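PDB 4YXP: mRNA export factor from Human herpesvirus 1, which regulates viral gene expression at several levels, inhibiting host splicing and mediating nuclear export of intronless viral mRNAs, here represented by its folded, zinc-binding C-terminal dimerization domain. Local coordinates for residues C105-E110 and A147-N152; D120-W125 and D140-T145; N111-L116 and G234-L239; S178-A183 and L196-N201; D41-Q46 and P93-T98. All blocks are in the same frame, centred on the assembly; numbering follows the deposited sequence.

Contact 1 (C105-E110 and A147-N152); sequences CVLRQE and AAVLDN
Leu107 and Ala148 meet CB to CB at 3.7 Å, the tight part of a contact between helical segments 105-109 and 147-152, whose axes run nearly parallel (13° apart) and approach to 8.0 Å. Alanine suits this spot because a lone methyl lets two backbones come so near. CB of Ala148 also packs on NE of Arg108, while CD2 of Leu107 rests against CB of Val149. Arg108 starts out away from the neighbouring helix, but its long chain, extended from CG to NE, carries the guanidinium across so that one face lies on CA of Ala148. NH1 then makes a 2.9 Å salt bridge with OD2 of Asp151, on the anti side of the carboxylate, the two planes being 72° apart. This close helix pairing lies near the centre of the all-alpha subunit, at its interface in the intertwined dimer: NE of Arg108 pairs with Asp104, and NH1 also bonds Thr155 O of the second subunit. The side at Asn152 is more polar and admits a water. ND2 of Asn152 donates to O of Glu110 at 3.0 Å, almost straight, from above the carbonyl plane. Asn152 OD1 accepts from a water that also donates to O of Arg108, and from NE of Arg156 of the same chain.

Contact 2 (D120-W125 and D140-T145); sequences DETLAW and DPIIGT
Thr122 and Ile142 bring their CA atoms within 6.0 Å where one turn of helix 112-132 faces the short, weakly bonded helix at about 141-144. Ile142 fills the gap with both branches. CG2 lies 3.9 Å from CA of Thr122, and CD1, carried forward by an extended chain (chi2 175°), sits over one face of the Trp125 indole, 3.7 Å from CD2, in a CH-pi contact. Ile143 meets the same ring at its edge, CG1 lying 3.9 Å from CD1 of Trp125. An indole suits the place because it offers an apolar face and edge together with one N-H donor: NE1 bonds OD2 of Asp140 at 2.9 Å on the syn side, with ring and carboxylate planes 63° apart. A water donates to OG1 of Thr122 and to O of Ile142 and also bonds OG1 of Thr145; Thr122 OG1 is bonded to Ser118 O as well. Tyr268 and Phe269 of the second subunit pack on Ile142 and Trp125. The other oxygen of Asp140, OD1, accepts from Ile142 N at 2.7 Å. Ile143 N reaches the same Asp140 OD1 at 3.1 Å. One carboxylate thus fastens the indole and serves as the N-cap of the short helix, a standard helix start, which it ties to helix 112-132.

Contact 3 (N111-L116 and G234-L239); sequences NFIEAL and GLIEIL
OD1 of Asn111 accepts the amide N of Glu114 at 2.8 Å, nearly along the C=O axis, and OE1 of Glu114 answers by accepting from N of Asn111 at 3.0 Å. This reciprocal pair is a capping box, and it starts helix 112-132. Asparagine reaches forward to an amide that lacks a partner in a preceding turn, and glutamate is long enough to reach back to the N-cap amide. From the first turn so fixed, Phe112, Ile113 and Leu116 face Leu235, Ile236 and Leu239 on helix 230-241, within the CHC2-type zinc finger region. The segment axes are 11.4 Å apart at an angle of 136°, a spacing filled by an aromatic and two branched side chains from one helix and by branched ones from the other. Phe112 has CG anti to the backbone N (chi1 -180°) and meets Leu239 tip to tip, CE2 lying 3.6 Å from CD1 of Leu239; CG of Leu116 lies over one face of the same ring. Leu157 and Ile258 also border Phe112. The side chain of Leu239 is about 9 Å from the zinc ion, so this packing lies near the metal site of Cys163, His242, Cys246 and Cys251. Ile113 and Ile236 touch more lightly, CD1 to CD1 at 4.2 Å. Leu116 forks between two partners: CD1 rests 3.8 Å from CG1 of Ile236, and CD2 presses against CD1 of Leu235 at 3.5 Å, tighter than an ordinary carbon contact.

Contact 4 (S178-A183 and L196-N201); sequences SRRRLA and LARLAN
Within the CHC2-type zinc finger region, the turn that follows helix 173-179 docks on helix 188-204 through Arg180 and Arg198. Arg180 leaves helical geometry with a positive phi of 53°, and its carbonyl O accepts from NH1 of Arg198 at 2.9 Å, the oxygen lying near the guanidinium plane. Arginine suits this task because its flat group can bond at the edge while its face packs: CG of Leu182 sits over the centre of the Arg198 guanidinium, and CD2 comes within 3.5 Å of NE. NE and NH2 of Arg198 donate to Thr214 O and Ala213 O, so all three nitrogens have carbonyl partners. Farther out, the stem of Arg180 lies on the helix, with CB 3.7 Å from CG of Arg198 and CD 3.6 Å from O of Ala197. Its guanidinium is stacked almost flat on the Asn201 amide, the planes 8° apart with ND2 offset toward the rim; O of Ser178 covers the centre of the opposite face. Two waters accept from NE and NH2 of Arg180. Asp6 of the second subunit bonds the amides of Leu182 and Ala183, while Leu196, Leu199 and Ala200 carry helix 188-204 inward against helices 112-132 and 146-167.

Contact 5 (D41-Q46 and P93-T98); sequences DPFGGQ and PRAAST
Arg94, in the first turn of helix 93-109, receives the side chain of Gln46 over one face of its guanidinium, the amide and guanidinium planes 58° apart. Both NE2 of Gln46 and NH1 of Arg94 are donors, so their 3.1 Å approach is not a hydrogen bond; CD of Arg94 lies 3.7 Å from OE1 of Gln46. Next, CB of Ala95 lies 3.6 Å from O of Gln46, a small methyl that lets the loop come close, and the carbonyl O of Ala95 lies at the edge of the Phe43 ring, 3.5 Å from CE1. The loop met here consists of two overlapping beta turns, type I from Asp41 to Gly44 and type I' from Phe43 to Gln46. Pro42 suits the first, its ring fixing phi near -63°, and the two glycines suit the positive phi angles of the second. At Thr98 the two branches do different work. CG2, anti to the backbone N, lies over a face of Phe43 in a CH-pi contact, 3.6 Å from CD1, and also touches O of Pro42. OG1 is linked by one water to O of Pro42 and by another to O of Gln46. Arg249 of the second subunit also bonds O of Pro42, and His265 of that subunit meets the Phe43 ring edge-to-face.

Overall arrangement
From the N terminus, contact 5 closes first, tying the loop after helix 25-38 to the start of helix 93-109, in series with all that follows. The end of that helix opens contact 1, and the next helix, 112-132, opens contact 3 and then contact 2. Of these three, contact 2 closes first and is nested within the loops of both others. Contact 1 closes next on helix 146-167, crossing contact 3, which stays open until helix 230-241 near the zinc site. Contact 4 lies within that last loop, joining the turn after helix 173-179 to helix 188-204. Contacts 1, 2 and 4 touch through Leu150, Thr122, Leu196 and Leu199, and all five contacts reach the second subunit.

Contact 1 (C105-E110 and A147-N152)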
# COMPACT_ATOMS: atom_id res chain seq x y z
N CYS B 105 -9.44 -3.00 -5.84
CA CYS B 105 -8.35 -3.95 -5.69
C CYS B 105 -7.16 -3.58 -6.57
O CYS B 105 -6.01 -3.68 -6.14
CB CYS B 105 -8.81 -5.37 -6.03
SG CYS B 105 -9.99 -6.06 -4.85
N VAL B 106 -7.43 -3.17 -7.80
CA VAL B 106 -6.37 -2.77 -8.72
C VAL B 106 -5.55 -1.63 -8.13
O VAL B 106 -4.33 -1.69 -8.10
CB VAL B 106 -6.95 -2.37 -10.09
CG1 VAL B 106 -5.85 -1.81 -11.00
CG2 VAL B 106 -7.61 -3.57 -10.76
N LEU B 107 -6.24 -0.60 -7.65
CA LEU B 107 -5.58 0.60 -7.18
C LEU B 107 -4.78 0.35 -5.90
O LEU B 107 -3.79 1.04 -5.63
CB LEU B 107 -6.62 1.71 -6.94
CG LEU B 107 -6.81 2.69 -8.11
CD1 LEU B 107 -6.95 1.97 -9.44
CD2 LEU B 107 -8.01 3.59 -7.86
N ARG B 108 -5.20 -0.64 -5.12
CA ARG B 108 -4.51 -0.95 -3.87
C ARG B 108 -3.25 -1.80 -4.10
O ARG B 108 -2.45 -1.97 -3.17
CB ARG B 108 -5.48 -1.65 -2.91
CG ARG B 108 -6.45 -0.67 -2.28
CD ARG B 108 -7.54 -1.28 -1.41
NE ARG B 108 -8.48 -0.25 -0.99
CZ ARG B 108 -8.32 0.56 0.05
NH1 ARG B 108 -7.26 0.45 0.84
NH2 ARG B 108 -9.23 1.48 0.32
N GLN B 109 -3.06 -2.30 -5.32
CA GLN B 109 -1.86 -3.09 -5.63
C GLN B 109 -1.01 -2.49 -6.76
O GLN B 109 -0.04 -3.12 -7.20
CB GLN B 109 -2.25 -4.53 -5.97
CG GLN B 109 -3.14 -4.70 -7.20
CD GLN B 109 -2.38 -4.67 -8.51
OE1 GLN B 109 -1.61 -5.58 -8.82
NE2 GLN B 109 -2.59 -3.62 -9.30
N GLU B 110 -1.36 -1.30 -7.23
CA GLU B 110 -0.60 -0.64 -8.30
C GLU B 110 0.79 -0.20 -7.84
O GLU B 110 0.99 0.09 -6.66
CB GLU B 110 -1.36 0.58 -8.83
CG GLU B 110 -2.48 0.23 -9.79
CD GLU B 110 -3.15 1.46 -10.39
OE1 GLU B 110 -3.34 2.46 -9.65
OE2 GLU B 110 -3.48 1.42 -11.59
N ALA B 147 -10.27 6.41 -1.97
CA ALA B 147 -9.56 5.95 -0.77
C ALA B 147 -8.45 4.96 -1.11
O ALA B 147 -7.47 4.85 -0.38
CB ALA B 147 -10.54 5.33 0.21
N ALA B 148 -8.62 4.23 -2.20
CA ALA B 148 -7.66 3.20 -2.58
C ALA B 148 -6.34 3.81 -3.08
O ALA B 148 -5.26 3.36 -2.69
CB ALA B 148 -8.25 2.29 -3.65
N VAL B 149 -6.44 4.82 -3.93
CA VAL B 149 -5.23 5.47 -4.44
C VAL B 149 -4.61 6.30 -3.31
O VAL B 149 -3.38 6.38 -3.20
CB VAL B 149 -5.52 6.32 -5.72
CG1 VAL B 149 -6.73 7.22 -5.55
CG2 VAL B 149 -4.29 7.14 -6.11
N LEU B 150 -5.45 6.88 -2.46
CA LEU B 150 -4.96 7.58 -1.27
C LEU B 150 -4.11 6.67 -0.38
O LEU B 150 -2.98 7.01 -0.03
CB LEU B 150 -6.13 8.14 -0.46
CG LEU B 150 -5.78 8.80 0.88
CD1 LEU B 150 -4.81 9.95 0.70
CD2 LEU B 150 -7.05 9.28 1.58
N ASP B 151 -4.66 5.51 -0.02
CA ASP B 151 -3.95 4.56 0.85
C ASP B 151 -2.64 4.08 0.22
O ASP B 151 -1.61 3.98 0.90
CB ASP B 151 -4.83 3.34 1.16
CG ASP B 151 -5.87 3.62 2.23
OD1 ASP B 151 -5.88 4.75 2.79
OD2 ASP B 151 -6.67 2.71 2.54
N ASN B 152 -2.69 3.78 -1.07
CA ASN B 152 -1.51 3.28 -1.78
C ASN B 152 -0.39 4.32 -1.80
O ASN B 152 0.76 4.01 -1.47
CB ASN B 152 -1.88 2.88 -3.21
CG ASN B 152 -0.88 1.91 -3.81
OD1 ASN B 152 -0.09 1.29 -3.10
ND2 ASN B 152 -0.92 1.77 -5.13
O HOH W 1 0.33 -1.81 -2.49

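Contact 2 (D120-W125 and D140-T145)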
# COMPACT_ATOMS: atom_id res chain seq x y z
N ASP B 120 -4.30 11.13 -10.98
CA ASP B 120 -4.65 12.07 -12.05
C ASP B 120 -5.94 11.67 -12.76
O ASP B 120 -6.73 12.53 -13.14
CB ASP B 120 -3.50 12.19 -13.06
CG ASP B 120 -2.38 13.08 -12.55
OD1 ASP B 120 -2.67 14.15 -11.97
OD2 ASP B 120 -1.20 12.72 -12.74
N GLU B 121 -6.14 10.37 -12.94
CA GLU B 121 -7.38 9.87 -13.54
C GLU B 121 -8.57 10.31 -12.70
O GLU B 121 -9.58 10.78 -13.23
CB GLU B 121 -7.35 8.34 -13.66
CG GLU B 121 -8.54 7.75 -14.42
CD GLU B 121 -8.57 6.22 -14.39
OE1 GLU B 121 -8.02 5.63 -13.44
OE2 GLU B 121 -9.14 5.61 -15.33
N THR B 122 -8.43 10.18 -11.38
CA THR B 122 -9.49 10.54 -10.45
C THR B 122 -9.79 12.03 -10.51
O THR B 122 -10.94 12.44 -10.64
CB THR B 122 -9.12 10.15 -9.01
OG1 THR B 122 -8.82 8.75 -8.95
CG2 THR B 122 -10.27 10.45 -8.05
N LEU B 123 -8.75 12.85 -10.42
CA LEU B 123 -8.93 14.30 -10.38
C LEU B 123 -9.33 14.88 -11.74
O LEU B 123 -10.11 15.83 -11.80
CB LEU B 123 -7.65 14.98 -9.87
CG LEU B 123 -7.25 14.66 -8.42
CD1 LEU B 123 -6.11 15.57 -7.97
CD2 LEU B 123 -8.42 14.77 -7.45
N ALA B 124 -8.82 14.31 -12.83
CA ALA B 124 -9.21 14.77 -14.16
C ALA B 124 -10.68 14.43 -14.42
O ALA B 124 -11.41 15.21 -15.05
CB ALA B 124 -8.32 14.17 -15.23
N TRP B 125 -11.11 13.27 -13.93
CA TRP B 125 -12.51 12.87 -14.02
C TRP B 125 -13.39 13.86 -13.27
O TRP B 125 -14.42 14.29 -13.78
CB TRP B 125 -12.69 11.45 -13.46
CG TRP B 125 -14.10 10.93 -13.50
CD1 TRP B 125 -14.96 10.79 -12.44
CD2 TRP B 125 -14.82 10.48 -14.66
NE1 TRP B 125 -16.16 10.27 -12.87
CE2 TRP B 125 -16.10 10.08 -14.23
CE3 TRP B 125 -14.50 10.38 -16.02
CZ2 TRP B 125 -17.07 9.59 -15.11
CZ3 TRP B 125 -15.46 9.89 -16.89
CH2 TRP B 125 -16.73 9.50 -16.43
N ASP B 140 -20.14 6.20 -8.32
CA ASP B 140 -19.28 6.28 -9.50
C ASP B 140 -18.00 5.46 -9.25
O ASP B 140 -17.35 5.66 -8.23
CB ASP B 140 -18.99 7.76 -9.77
CG ASP B 140 -18.03 7.98 -10.92
OD1 ASP B 140 -16.95 7.37 -10.94
OD2 ASP B 140 -18.38 8.81 -11.79
N PRO B 141 -17.65 4.52 -10.15
CA PRO B 141 -16.48 3.67 -9.86
C PRO B 141 -15.17 4.43 -9.66
O PRO B 141 -14.34 3.98 -8.87
CB PRO B 141 -16.39 2.77 -11.10
CG PRO B 141 -17.78 2.70 -11.62
CD PRO B 141 -18.37 4.06 -11.35
N ILE B 142 -14.99 5.54 -10.36
CA ILE B 142 -13.75 6.30 -10.27
C ILE B 142 -13.72 7.10 -8.97
O ILE B 142 -12.75 7.04 -8.21
CB ILE B 142 -13.57 7.21 -11.51
CG1 ILE B 142 -13.38 6.35 -12.75
CG2 ILE B 142 -12.38 8.15 -11.33
CD1 ILE B 142 -13.31 7.13 -14.06
N ILE B 143 -14.79 7.85 -8.71
CA ILE B 143 -14.87 8.63 -7.48
C ILE B 143 -14.90 7.69 -6.27
O ILE B 143 -14.28 7.98 -5.24
CB ILE B 143 -16.10 9.56 -7.50
CG1 ILE B 143 -15.93 10.60 -8.62
CG2 ILE B 143 -16.30 10.24 -6.15
CD1 ILE B 143 -17.12 11.51 -8.83
N GLY B 144 -15.61 6.57 -6.40
CA GLY B 144 -15.79 5.65 -5.29
C GLY B 144 -14.53 4.97 -4.77
O GLY B 144 -14.52 4.45 -3.65
N THR B 145 -13.46 4.95 -5.57
CA THR B 145 -12.23 4.28 -5.16
C THR B 145 -11.12 5.26 -4.81
O THR B 145 -9.94 4.90 -4.81
CB THR B 145 -11.72 3.31 -6.25
OG1 THR B 145 -11.58 4.02 -7.49
CG2 THR B 145 -12.68 2.15 -6.44
O HOH W 2 -10.18 6.50 -8.18

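Contact 3 (N111-L116 and G234-L239)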
# COMPACT_ATOMS: atom_id res chain seq x y z
N ASN B 111 1.74 -0.15 -8.77
CA ASN B 111 3.08 0.35 -8.45
C ASN B 111 3.04 1.88 -8.41
O ASN B 111 2.00 2.48 -8.67
CB ASN B 111 4.13 -0.17 -9.45
CG ASN B 111 3.97 0.40 -10.85
OD1 ASN B 111 3.45 1.49 -11.06
ND2 ASN B 111 4.46 -0.35 -11.84
N PHE B 112 4.16 2.51 -8.06
CA PHE B 112 4.13 3.94 -7.74
C PHE B 112 3.69 4.80 -8.93
O PHE B 112 2.86 5.70 -8.77
CB PHE B 112 5.49 4.41 -7.24
CG PHE B 112 5.53 5.88 -6.89
CD1 PHE B 112 4.69 6.38 -5.91
CD2 PHE B 112 6.38 6.74 -7.54
CE1 PHE B 112 4.71 7.73 -5.58
CE2 PHE B 112 6.41 8.09 -7.22
CZ PHE B 112 5.57 8.58 -6.24
N ILE B 113 4.25 4.55 -10.11
CA ILE B 113 3.89 5.34 -11.29
C ILE B 113 2.43 5.11 -11.64
O ILE B 113 1.72 6.05 -12.01
CB ILE B 113 4.81 5.00 -12.49
CG1 ILE B 113 6.27 5.32 -12.16
CG2 ILE B 113 4.36 5.76 -13.75
CD1 ILE B 113 6.54 6.79 -11.86
N GLU B 114 1.97 3.87 -11.52
CA GLU B 114 0.57 3.56 -11.79
C GLU B 114 -0.34 4.29 -10.81
O GLU B 114 -1.40 4.79 -11.19
CB GLU B 114 0.33 2.05 -11.72
CG GLU B 114 0.92 1.28 -12.89
CD GLU B 114 0.88 -0.23 -12.70
OE1 GLU B 114 0.74 -0.70 -11.54
OE2 GLU B 114 0.98 -0.95 -13.71
N ALA B 115 0.07 4.35 -9.55
CA ALA B 115 -0.70 5.05 -8.53
C ALA B 115 -0.84 6.54 -8.86
O ALA B 115 -1.92 7.13 -8.71
CB ALA B 115 -0.06 4.86 -7.15
N LEU B 116 0.26 7.15 -9.29
CA LEU B 116 0.24 8.56 -9.68
C LEU B 116 -0.76 8.77 -10.81
O LEU B 116 -1.54 9.73 -10.79
CB LEU B 116 1.63 9.03 -10.11
CG LEU B 116 2.72 9.06 -9.04
CD1 LEU B 116 4.05 9.47 -9.64
CD2 LEU B 116 2.34 10.01 -7.91
N GLY B 234 4.23 16.52 -10.58
CA GLY B 234 4.58 17.25 -9.38
C GLY B 234 5.28 16.41 -8.33
O GLY B 234 6.25 16.85 -7.72
N LEU B 235 4.80 15.19 -8.12
CA LEU B 235 5.36 14.34 -7.08
C LEU B 235 6.67 13.72 -7.54
O LEU B 235 7.58 13.53 -6.73
CB LEU B 235 4.36 13.25 -6.68
CG LEU B 235 3.15 13.77 -5.89
CD1 LEU B 235 2.17 12.64 -5.61
CD2 LEU B 235 3.58 14.42 -4.57
N ILE B 236 6.79 13.42 -8.83
CA ILE B 236 8.07 12.99 -9.37
C ILE B 236 9.11 14.10 -9.18
O ILE B 236 10.27 13.83 -8.91
CB ILE B 236 7.96 12.59 -10.85
CG1 ILE B 236 7.16 11.29 -10.98
CG2 ILE B 236 9.35 12.42 -11.48
CD1 ILE B 236 6.83 10.90 -12.41
N GLU B 237 8.68 15.35 -9.32
CA GLU B 237 9.60 16.47 -9.23
C GLU B 237 10.18 16.63 -7.82
O GLU B 237 11.38 16.80 -7.67
CB GLU B 237 8.92 17.78 -9.65
CG GLU B 237 9.86 18.99 -9.57
CD GLU B 237 9.30 20.24 -10.22
OE1 GLU B 237 8.07 20.44 -10.17
OE2 GLU B 237 10.09 21.02 -10.79
N ILE B 238 9.33 16.56 -6.80
CA ILE B 238 9.81 16.82 -5.44
C ILE B 238 10.67 15.66 -4.96
O ILE B 238 11.57 15.86 -4.14
CB ILE B 238 8.64 17.10 -4.47
CG1 ILE B 238 7.73 15.89 -4.30
CG2 ILE B 238 7.85 18.31 -4.93
CD1 ILE B 238 6.72 16.04 -3.17
N LEU B 239 10.42 14.46 -5.47
CA LEU B 239 11.27 13.32 -5.17
C LEU B 239 12.68 13.57 -5.72
O LEU B 239 13.67 13.05 -5.19
CB LEU B 239 10.68 12.03 -5.75
CG LEU B 239 9.53 11.41 -4.94
CD1 LEU B 239 8.77 10.37 -5.74
CD2 LEU B 239 10.06 10.79 -3.65

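Contact 4 (S178-A183 and L196-N201)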
# COMPACT_ATOMS: atom_id res chain seq x y z
N SER B 178 -6.13 14.04 8.40
CA SER B 178 -7.09 14.09 9.50
C SER B 178 -7.84 15.42 9.51
O SER B 178 -9.06 15.45 9.68
CB SER B 178 -6.37 13.88 10.84
OG SER B 178 -7.27 14.04 11.91
N ARG B 179 -7.11 16.51 9.31
CA ARG B 179 -7.70 17.85 9.35
C ARG B 179 -8.50 18.14 8.08
O ARG B 179 -9.58 18.74 8.14
CB ARG B 179 -6.60 18.90 9.53
CG ARG B 179 -5.94 18.86 10.91
CD ARG B 179 -4.59 19.55 10.90
NE ARG B 179 -4.66 20.92 10.40
CZ ARG B 179 -4.82 22.00 11.16
NH1 ARG B 179 -4.93 21.90 12.49
NH2 ARG B 179 -4.88 23.20 10.60
N ARG B 180 -7.97 17.71 6.94
CA ARG B 180 -8.67 17.83 5.66
C ARG B 180 -9.12 19.27 5.40
O ARG B 180 -10.29 19.52 5.08
CB ARG B 180 -9.87 16.88 5.62
CG ARG B 180 -9.47 15.40 5.73
CD ARG B 180 -10.67 14.47 5.55
NE ARG B 180 -11.55 14.46 6.72
CZ ARG B 180 -11.44 13.62 7.75
NH1 ARG B 180 -10.47 12.71 7.78
NH2 ARG B 180 -12.29 13.69 8.76
N ARG B 181 -8.19 20.21 5.51
CA ARG B 181 -8.48 21.63 5.32
C ARG B 181 -7.76 22.18 4.09
O ARG B 181 -6.56 21.99 3.93
CB ARG B 181 -8.06 22.44 6.55
CG ARG B 181 -8.83 22.12 7.81
CD ARG B 181 -8.36 22.97 8.98
NE ARG B 181 -8.75 22.40 10.26
CZ ARG B 181 -8.55 22.99 11.44
NH1 ARG B 181 -7.96 24.18 11.50
NH2 ARG B 181 -8.94 22.39 12.55
N LEU B 182 -8.51 22.87 3.24
CA LEU B 182 -7.93 23.48 2.05
C LEU B 182 -6.83 24.46 2.42
O LEU B 182 -5.85 24.62 1.69
CB LEU B 182 -9.02 24.19 1.24
CG LEU B 182 -10.16 23.30 0.75
CD1 LEU B 182 -11.25 24.16 0.13
CD2 LEU B 182 -9.66 22.26 -0.25
N ALA B 183 -6.98 25.11 3.57
CA ALA B 183 -6.03 26.12 4.02
C ALA B 183 -4.67 25.52 4.36
O ALA B 183 -3.69 26.25 4.49
CB ALA B 183 -6.59 26.86 5.23
N LEU B 196 -7.54 14.31 -1.92
CA LEU B 196 -7.96 12.91 -1.95
C LEU B 196 -8.61 12.51 -0.62
O LEU B 196 -9.59 11.77 -0.61
CB LEU B 196 -6.78 11.99 -2.25
CG LEU B 196 -6.16 12.05 -3.65
CD1 LEU B 196 -5.09 10.98 -3.79
CD2 LEU B 196 -7.21 11.90 -4.75
N ALA B 197 -8.08 13.00 0.49
CA ALA B 197 -8.64 12.68 1.80
C ALA B 197 -10.04 13.27 1.95
O ALA B 197 -10.94 12.62 2.49
CB ALA B 197 -7.73 13.18 2.91
N ARG B 198 -10.22 14.50 1.48
CA ARG B 198 -11.52 15.15 1.54
C ARG B 198 -12.53 14.38 0.69
O ARG B 198 -13.63 14.09 1.14
CB ARG B 198 -11.43 16.60 1.07
CG ARG B 198 -10.79 17.54 2.09
CD ARG B 198 -10.46 18.90 1.49
NE ARG B 198 -11.64 19.64 1.04
CZ ARG B 198 -12.34 20.47 1.80
NH1 ARG B 198 -12.02 20.67 3.07
NH2 ARG B 198 -13.39 21.11 1.29
N LEU B 199 -12.14 14.06 -0.53
CA LEU B 199 -13.03 13.34 -1.44
C LEU B 199 -13.37 11.96 -0.87
O LEU B 199 -14.52 11.56 -0.86
CB LEU B 199 -12.38 13.22 -2.83
CG LEU B 199 -13.24 12.62 -3.95
CD1 LEU B 199 -14.53 13.42 -4.14
CD2 LEU B 199 -12.46 12.58 -5.25
N ALA B 200 -12.36 11.24 -0.39
CA ALA B 200 -12.58 9.91 0.19
C ALA B 200 -13.53 9.99 1.38
O ALA B 200 -14.36 9.11 1.58
CB ALA B 200 -11.26 9.28 0.60
N ASN B 201 -13.40 11.05 2.17
CA ASN B 201 -14.24 11.23 3.35
C ASN B 201 -15.71 11.36 2.96
O ASN B 201 -16.57 10.73 3.58
CB ASN B 201 -13.79 12.46 4.14
CG ASN B 201 -14.72 12.76 5.31
OD1 ASN B 201 -15.59 13.64 5.22
ND2 ASN B 201 -14.54 12.04 6.40
O HOH W 3 -13.60 16.16 5.86
O HOH W 4 -14.85 15.41 8.15

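Contact 5 (D41-Q46 and P93-T98)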
# COMPACT_ATOMS: atom_id res chain seq x y z
N ASP B 41 -15.30 -14.47 -14.76
CA ASP B 41 -16.47 -13.76 -15.28
C ASP B 41 -17.09 -12.93 -14.17
O ASP B 41 -18.21 -13.19 -13.74
CB ASP B 41 -17.49 -14.75 -15.84
CG ASP B 41 -18.65 -14.07 -16.54
OD1 ASP B 41 -18.55 -12.86 -16.84
OD2 ASP B 41 -19.66 -14.75 -16.80
N PRO B 42 -16.35 -11.91 -13.69
CA PRO B 42 -16.74 -11.15 -12.50
C PRO B 42 -18.06 -10.40 -12.65
O PRO B 42 -18.76 -10.21 -11.66
CB PRO B 42 -15.58 -10.18 -12.31
CG PRO B 42 -14.94 -10.06 -13.64
CD PRO B 42 -15.11 -11.39 -14.30
N PHE B 43 -18.40 -9.99 -13.87
CA PHE B 43 -19.66 -9.29 -14.09
C PHE B 43 -20.82 -10.28 -14.12
O PHE B 43 -21.98 -9.88 -14.09
CB PHE B 43 -19.60 -8.46 -15.37
CG PHE B 43 -18.78 -7.21 -15.25
CD1 PHE B 43 -19.33 -6.06 -14.71
CD2 PHE B 43 -17.46 -7.19 -15.65
CE1 PHE B 43 -18.58 -4.91 -14.58
CE2 PHE B 43 -16.70 -6.04 -15.53
CZ PHE B 43 -17.26 -4.90 -14.99
N GLY B 44 -20.48 -11.56 -14.20
CA GLY B 44 -21.45 -12.64 -14.07
C GLY B 44 -22.81 -12.40 -14.68
O GLY B 44 -23.83 -12.47 -13.99
N GLY B 45 -22.84 -12.11 -15.97
CA GLY B 45 -24.09 -12.00 -16.70
C GLY B 45 -24.64 -10.59 -16.85
O GLY B 45 -25.57 -10.37 -17.62
N GLN B 46 -24.07 -9.63 -16.11
CA GLN B 46 -24.54 -8.25 -16.19
C GLN B 46 -23.39 -7.27 -16.39
O GLN B 46 -23.07 -6.48 -15.50
CB GLN B 46 -25.32 -7.88 -14.93
CG GLN B 46 -26.63 -8.64 -14.76
CD GLN B 46 -27.67 -7.87 -13.98
OE1 GLN B 46 -27.74 -6.64 -14.06
NE2 GLN B 46 -28.49 -8.58 -13.22
N PRO B 93 -26.31 0.41 -12.27
CA PRO B 93 -25.81 0.34 -10.89
C PRO B 93 -25.17 -1.00 -10.51
O PRO B 93 -24.17 -0.99 -9.79
CB PRO B 93 -27.06 0.60 -10.05
CG PRO B 93 -28.22 0.39 -10.95
CD PRO B 93 -27.74 0.73 -12.32
N ARG B 94 -25.73 -2.11 -10.97
CA ARG B 94 -25.17 -3.42 -10.62
C ARG B 94 -23.79 -3.60 -11.24
O ARG B 94 -22.84 -3.97 -10.55
CB ARG B 94 -26.11 -4.55 -11.05
CG ARG B 94 -27.41 -4.60 -10.24
CD ARG B 94 -28.17 -5.91 -10.45
NE ARG B 94 -27.44 -7.07 -9.95
CZ ARG B 94 -27.94 -8.30 -9.86
NH1 ARG B 94 -29.19 -8.54 -10.23
NH2 ARG B 94 -27.19 -9.28 -9.39
N ALA B 95 -23.67 -3.31 -12.53
CA ALA B 95 -22.37 -3.35 -13.20
C ALA B 95 -21.37 -2.39 -12.55
O ALA B 95 -20.18 -2.69 -12.45
CB ALA B 95 -22.53 -3.04 -14.68
N ALA B 96 -21.86 -1.22 -12.13
CA ALA B 96 -20.98 -0.20 -11.55
C ALA B 96 -20.40 -0.65 -10.22
O ALA B 96 -19.24 -0.36 -9.92
CB ALA B 96 -21.74 1.11 -11.38
N SER B 97 -21.20 -1.33 -9.40
CA SER B 97 -20.73 -1.81 -8.10
C SER B 97 -19.66 -2.88 -8.30
O SER B 97 -18.64 -2.89 -7.60
CB SER B 97 -21.89 -2.36 -7.27
OG SER B 97 -22.30 -3.64 -7.73
N THR B 98 -19.89 -3.77 -9.26
CA THR B 98 -18.90 -4.76 -9.66
C THR B 98 -17.60 -4.08 -10.09
O THR B 98 -16.52 -4.41 -9.60
CB THR B 98 -19.43 -5.64 -10.81
OG1 THR B 98 -20.60 -6.35 -10.37
CG2 THR B 98 -18.39 -6.65 -11.26
O HOH W 5 -20.79 -9.43 -10.03
O HOH W 6 -22.26 -7.12 -12.52